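Local structure of PDZ domain protein (Parabacteroides distasonis, 4L8N) at residues L71-A74 with D78-L81; L81-L86 with K91-K96. The protein is of unknown function but carries PDZ domains at both ends around a DUF4136 domain, and binds magnesium. All coordinates share one frame; numbering follows the deposited sequence.

Interaction 1: residues L71-A74 with D78-L81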
loop_
_atom_site.group_PDB
_atom_site.type_symbol
_atom_site.label_atom_id
_atom_site.label_comp_id
_atom_site.label_asym_id
_atom_site.label_seq_id
_atom_site.Cartn_x
_atom_site.Cartn_y
_atom_site.Cartn_z
ATOM N N LEU A 71 20.036 15.532 31.066
ATOM C CA LEU A 71 19.249 14.403 31.553
ATOM C C LEU A 71 20.086 13.489 32.438
ATOM O O LEU A 71 19.520 12.800 33.289
ATOM C CB LEU A 71 18.639 13.602 30.393
ATOM C CG LEU A 71 17.302 14.107 29.884
ATOM C CD1 LEU A 71 16.920 13.399 28.612
ATOM C CD2 LEU A 71 16.206 13.973 30.946
ATOM N N ASN A 72 21.426 13.488 32.253
ATOM C CA ASN A 72 22.352 12.707 33.078
ATOM C C ASN A 72 23.395 13.658 33.711
ATOM O O ASN A 72 24.553 13.668 33.269
ATOM C CB ASN A 72 23.011 11.588 32.269
ATOM C CG ASN A 72 23.676 10.551 33.144
ATOM O OD1 ASN A 72 23.050 9.581 33.594
ATOM N ND2 ASN A 72 24.956 10.743 33.415
ATOM N N PRO A 73 23.013 14.491 34.720
ATOM C CA PRO A 73 23.995 15.426 35.306
ATOM C C PRO A 73 25.095 14.715 36.087
ATOM O O PRO A 73 24.926 13.562 36.505
ATOM C CB PRO A 73 23.149 16.317 36.228
ATOM C CG PRO A 73 21.725 16.061 35.856
ATOM C CD PRO A 73 21.698 14.640 35.376
ATOM N N ALA A 74 26.240 15.400 36.259
ATOM C CA ALA A 74 27.378 14.846 36.994
ATOM C C ALA A 74 27.120 14.886 38.510
ATOM O O ALA A 74 26.976 13.823 39.131
ATOM C CB ALA A 74 28.656 15.591 36.639
ATOM N N ASP A 78 19.243 12.701 41.232
ATOM C CA ASP A 78 17.810 12.599 40.979
ATOM C C ASP A 78 17.407 13.714 40.028
ATOM O O ASP A 78 17.645 14.883 40.341
ATOM C CB ASP A 78 17.018 12.655 42.307
ATOM C CG ASP A 78 16.942 11.337 43.087
ATOM O OD1 ASP A 78 17.715 10.394 42.759
ATOM O OD2 ASP A 78 16.133 11.255 44.042
ATOM N N VAL A 79 16.848 13.360 38.848
ATOM C CA VAL A 79 16.436 14.326 37.821
ATOM C C VAL A 79 14.941 14.606 37.942
ATOM O O VAL A 79 14.124 13.684 37.821
ATOM C CB VAL A 79 16.806 13.908 36.367
ATOM C CG1 VAL A 79 16.835 15.119 35.438
ATOM C CG2 VAL A 79 18.143 13.185 36.321
ATOM N N LEU A 80 14.594 15.880 38.186
ATOM C CA LEU A 80 13.214 16.344 38.265
ATOM C C LEU A 80 12.723 16.663 36.843
ATOM O O LEU A 80 13.320 17.484 36.132
ATOM C CB LEU A 80 13.049 17.560 39.202
ATOM C CG LEU A 80 11.603 18.040 39.420
ATOM C CD1 LEU A 80 10.723 16.947 40.047
ATOM C CD2 LEU A 80 11.566 19.291 40.256
ATOM N N LEU A 81 11.640 15.994 36.431
ATOM C CA LEU A 81 11.092 16.145 35.095
ATOM C C LEU A 81 9.700 16.740 35.108
ATOM O O LEU A 81 8.878 16.412 35.961
ATOM C CB LEU A 81 11.062 14.758 34.435
ATOM C CG LEU A 81 12.092 14.433 33.343
ATOM C CD1 LEU A 81 13.508 14.837 33.722
ATOM C CD2 LEU A 81 12.049 12.958 32.997
#
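Leu71 and Leu81 meet through single methyl groups: CD2 of Leu71 lies 4.0 Å from CD1 of Leu81, the two side chains running at about a right angle to each other. A second apolar pair forms where the chain leaves helix 67-71, with ring atom CD of Pro73 4.0 Å from CG2 of Val79. Both pairs are van der Waals contacts between saturated carbons.

The same valine methyl also meets the backbone, for CG2 of Val79 sits 3.4 Å from the carbonyl O of Leu71. Its CG1 branch is anti to the backbone N (chi1 -159°), which places CG2 beside that N and in front of both the carbonyl and the proline ring.

Hydrogen bonding is absent between the two segments; polar partners come from neighbouring parts of the domain. The carbonyl O of Pro73 accepts a bond from NZ of Lys97, and Leu80 N donates to OD1 of Asn55. Ile54 of strand 50-54 touches both Leu71 and Val79, joining this contact to the PDZ core. With two apolar pairs and a methyl-to-carbonyl contact across it, segment 71-74 is probably seated on strand 78-84 by shape and burial more than by directional bonds.

Interaction 2: residues L81-L86 with K91-K96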
loop_
_atom_site.group_PDB
_atom_site.type_symbol
_atom_site.label_atom_id
_atom_site.label_comp_id
_atom_site.label_asym_id
_atom_site.label_seq_id
_atom_site.Cartn_x
_atom_site.Cartn_y
_atom_site.Cartn_z
ATOM N N LEU A 81 11.640 15.994 36.431
ATOM C CA LEU A 81 11.092 16.145 35.095
ATOM C C LEU A 81 9.700 16.740 35.108
ATOM O O LEU A 81 8.878 16.412 35.961
ATOM C CB LEU A 81 11.062 14.758 34.435
ATOM C CG LEU A 81 12.092 14.433 33.343
ATOM C CD1 LEU A 81 13.508 14.837 33.722
ATOM C CD2 LEU A 81 12.049 12.958 32.997
ATOM N N THR A 82 9.449 17.630 34.165
ATOM C CA THR A 82 8.136 18.203 33.931
ATOM C C THR A 82 7.624 17.457 32.725
ATOM O O THR A 82 8.202 17.582 31.644
ATOM C CB THR A 82 8.202 19.718 33.763
ATOM O OG1 THR A 82 8.748 20.290 34.962
ATOM C CG2 THR A 82 6.840 20.331 33.442
ATOM N N ILE A 83 6.606 16.613 32.929
ATOM C CA ILE A 83 6.056 15.773 31.885
ATOM C C ILE A 83 4.677 16.242 31.433
ATOM O O ILE A 83 3.911 16.782 32.222
ATOM C CB ILE A 83 5.995 14.286 32.377
ATOM C CG1 ILE A 83 7.396 13.669 32.692
ATOM C CG2 ILE A 83 5.185 13.391 31.434
ATOM C CD1 ILE A 83 8.457 13.585 31.525
ATOM N N SER A 84 4.362 15.981 30.157
ATOM C CA SER A 84 3.039 16.127 29.588
ATOM C C SER A 84 2.711 14.855 28.771
ATOM O O SER A 84 3.592 14.226 28.163
ATOM C CB SER A 84 2.890 17.404 28.766
ATOM O OG SER A 84 3.362 17.307 27.434
ATOM N N ASN A 85 1.438 14.468 28.814
ATOM C CA ASN A 85 0.862 13.347 28.079
ATOM C C ASN A 85 -0.651 13.589 27.898
ATOM O O ASN A 85 -1.133 14.709 28.113
ATOM C CB ASN A 85 1.149 12.026 28.791
ATOM C CG ASN A 85 0.719 11.992 30.220
ATOM O OD1 ASN A 85 -0.306 12.545 30.599
ATOM N ND2 ASN A 85 1.527 11.383 31.057
ATOM N N LEU A 86 -1.394 12.548 27.523
ATOM C CA LEU A 86 -2.835 12.621 27.286
ATOM C C LEU A 86 -3.652 12.600 28.600
ATOM O O LEU A 86 -4.816 12.998 28.588
ATOM C CB LEU A 86 -3.269 11.494 26.330
ATOM C CG LEU A 86 -2.613 11.502 24.921
ATOM C CD1 LEU A 86 -3.052 10.275 24.109
ATOM C CD2 LEU A 86 -2.951 12.771 24.158
ATOM N N LYS A 91 2.907 17.781 34.909
ATOM C CA LYS A 91 3.156 16.814 35.983
ATOM C C LYS A 91 4.636 16.850 36.393
ATOM O O LYS A 91 5.521 16.897 35.533
ATOM C CB LYS A 91 2.744 15.413 35.484
ATOM C CG LYS A 91 3.053 14.200 36.341
ATOM C CD LYS A 91 2.989 12.981 35.412
ATOM C CE LYS A 91 2.545 11.703 36.079
ATOM N NZ LYS A 91 1.900 10.781 35.103
ATOM N N GLN A 92 4.900 16.859 37.708
ATOM C CA GLN A 92 6.268 16.822 38.218
ATOM C C GLN A 92 6.647 15.381 38.519
ATOM O O GLN A 92 5.888 14.680 39.185
ATOM C CB GLN A 92 6.442 17.716 39.454
ATOM C CG GLN A 92 6.338 19.219 39.165
ATOM C CD GLN A 92 7.388 19.726 38.199
ATOM O OE1 GLN A 92 7.131 19.863 36.994
ATOM N NE2 GLN A 92 8.578 20.042 38.708
ATOM N N VAL A 93 7.771 14.907 37.968
ATOM C CA VAL A 93 8.216 13.532 38.206
ATOM C C VAL A 93 9.704 13.534 38.601
ATOM O O VAL A 93 10.539 13.969 37.798
ATOM C CB VAL A 93 7.963 12.560 37.011
ATOM C CG1 VAL A 93 8.375 11.138 37.378
ATOM C CG2 VAL A 93 6.513 12.584 36.526
ATOM N N LEU A 94 10.037 13.038 39.815
ATOM C CA LEU A 94 11.431 12.919 40.204
ATOM C C LEU A 94 11.942 11.520 39.825
ATOM O O LEU A 94 11.504 10.509 40.403
ATOM C CB LEU A 94 11.645 13.191 41.696
ATOM C CG LEU A 94 13.110 13.190 42.150
ATOM C CD1 LEU A 94 13.808 14.493 41.769
ATOM C CD2 LEU A 94 13.211 12.969 43.630
ATOM N N VAL A 95 12.884 11.466 38.869
ATOM C CA VAL A 95 13.411 10.188 38.412
ATOM C C VAL A 95 14.788 9.937 39.039
ATOM O O VAL A 95 15.736 10.684 38.804
ATOM C CB VAL A 95 13.420 10.091 36.857
ATOM C CG1 VAL A 95 14.106 8.820 36.365
ATOM C CG2 VAL A 95 12.010 10.171 36.311
ATOM N N LYS A 96 14.887 8.844 39.815
ATOM C CA LYS A 96 16.135 8.405 40.430
ATOM C C LYS A 96 16.972 7.724 39.341
ATOM O O LYS A 96 16.408 7.179 38.383
ATOM C CB LYS A 96 15.875 7.494 41.655
ATOM C CG LYS A 96 15.029 8.184 42.743
ATOM C CD LYS A 96 15.092 7.542 44.134
ATOM C CE LYS A 96 14.488 8.481 45.168
ATOM N NZ LYS A 96 14.715 8.026 46.569
#
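Backbone bonds between Leu81 and Val93 run both ways: Leu81 N to Val93 O is 2.7 Å, and Val93 N to Leu81 O is equally short. These reciprocal bonds make the two residues an antiparallel hydrogen-bonded pair. Farther along, Ile83 N donates to Lys91 O at 2.8 Å.

Between these bonds, Thr82 and Gln92 form a non-hydrogen-bonded pair whose side chains supply a bond of their own. Thr82 OG1 donates to Gln92 OE1 at 2.6 Å, in the carbonyl plane and on a lone pair. The glutamine reaches it by bending at chi2 (-61°), which folds its amide back toward the threonine.

Strands 78-84 and 91-101 thus make an antiparallel beta hairpin within the six-stranded sheet of the PDZ domain, the N-to-C directions of the short segments 81-84 and 91-96 lying at 133° to each other. On the face bearing Leu81, Ile83 and Val93, CG1 of Ile83 packs 4.1 Å from CG2 of Val93, and CD2 of Leu81 reaches CG2 of Val95 at 4.3 Å.

Ile51 of strand 50-54 touches Leu81 and Ile83, while Ala43 and Ala40 of helix 39-43 meet Val93 and Val95 respectively. Past the strand end, Asn85 is positioned by two kinds of bond: its OD1 accepts from the backbone N of Ser87 and of Ser88 in the connecting loop, and its ND2 binds OD1 of Asp49.

Leu81 belongs to both interactions, offering one methyl to each, so one branched side chain joins segment 71-74 to the hairpin. The centres of the two contacts lie about 12 Å apart, and both use strand 78-84. A probable hydrogen bond from Val95 N to Val79 O, 2.7 Å, carries the strand pairing of interaction 2 into the region of interaction 1. Ile45 adds a further tie, touching Leu81, Val93 and Val95. Both contacts are internal to the N-terminal PDZ domain and lie away from the magnesium-site residues Glu239 and Asp270.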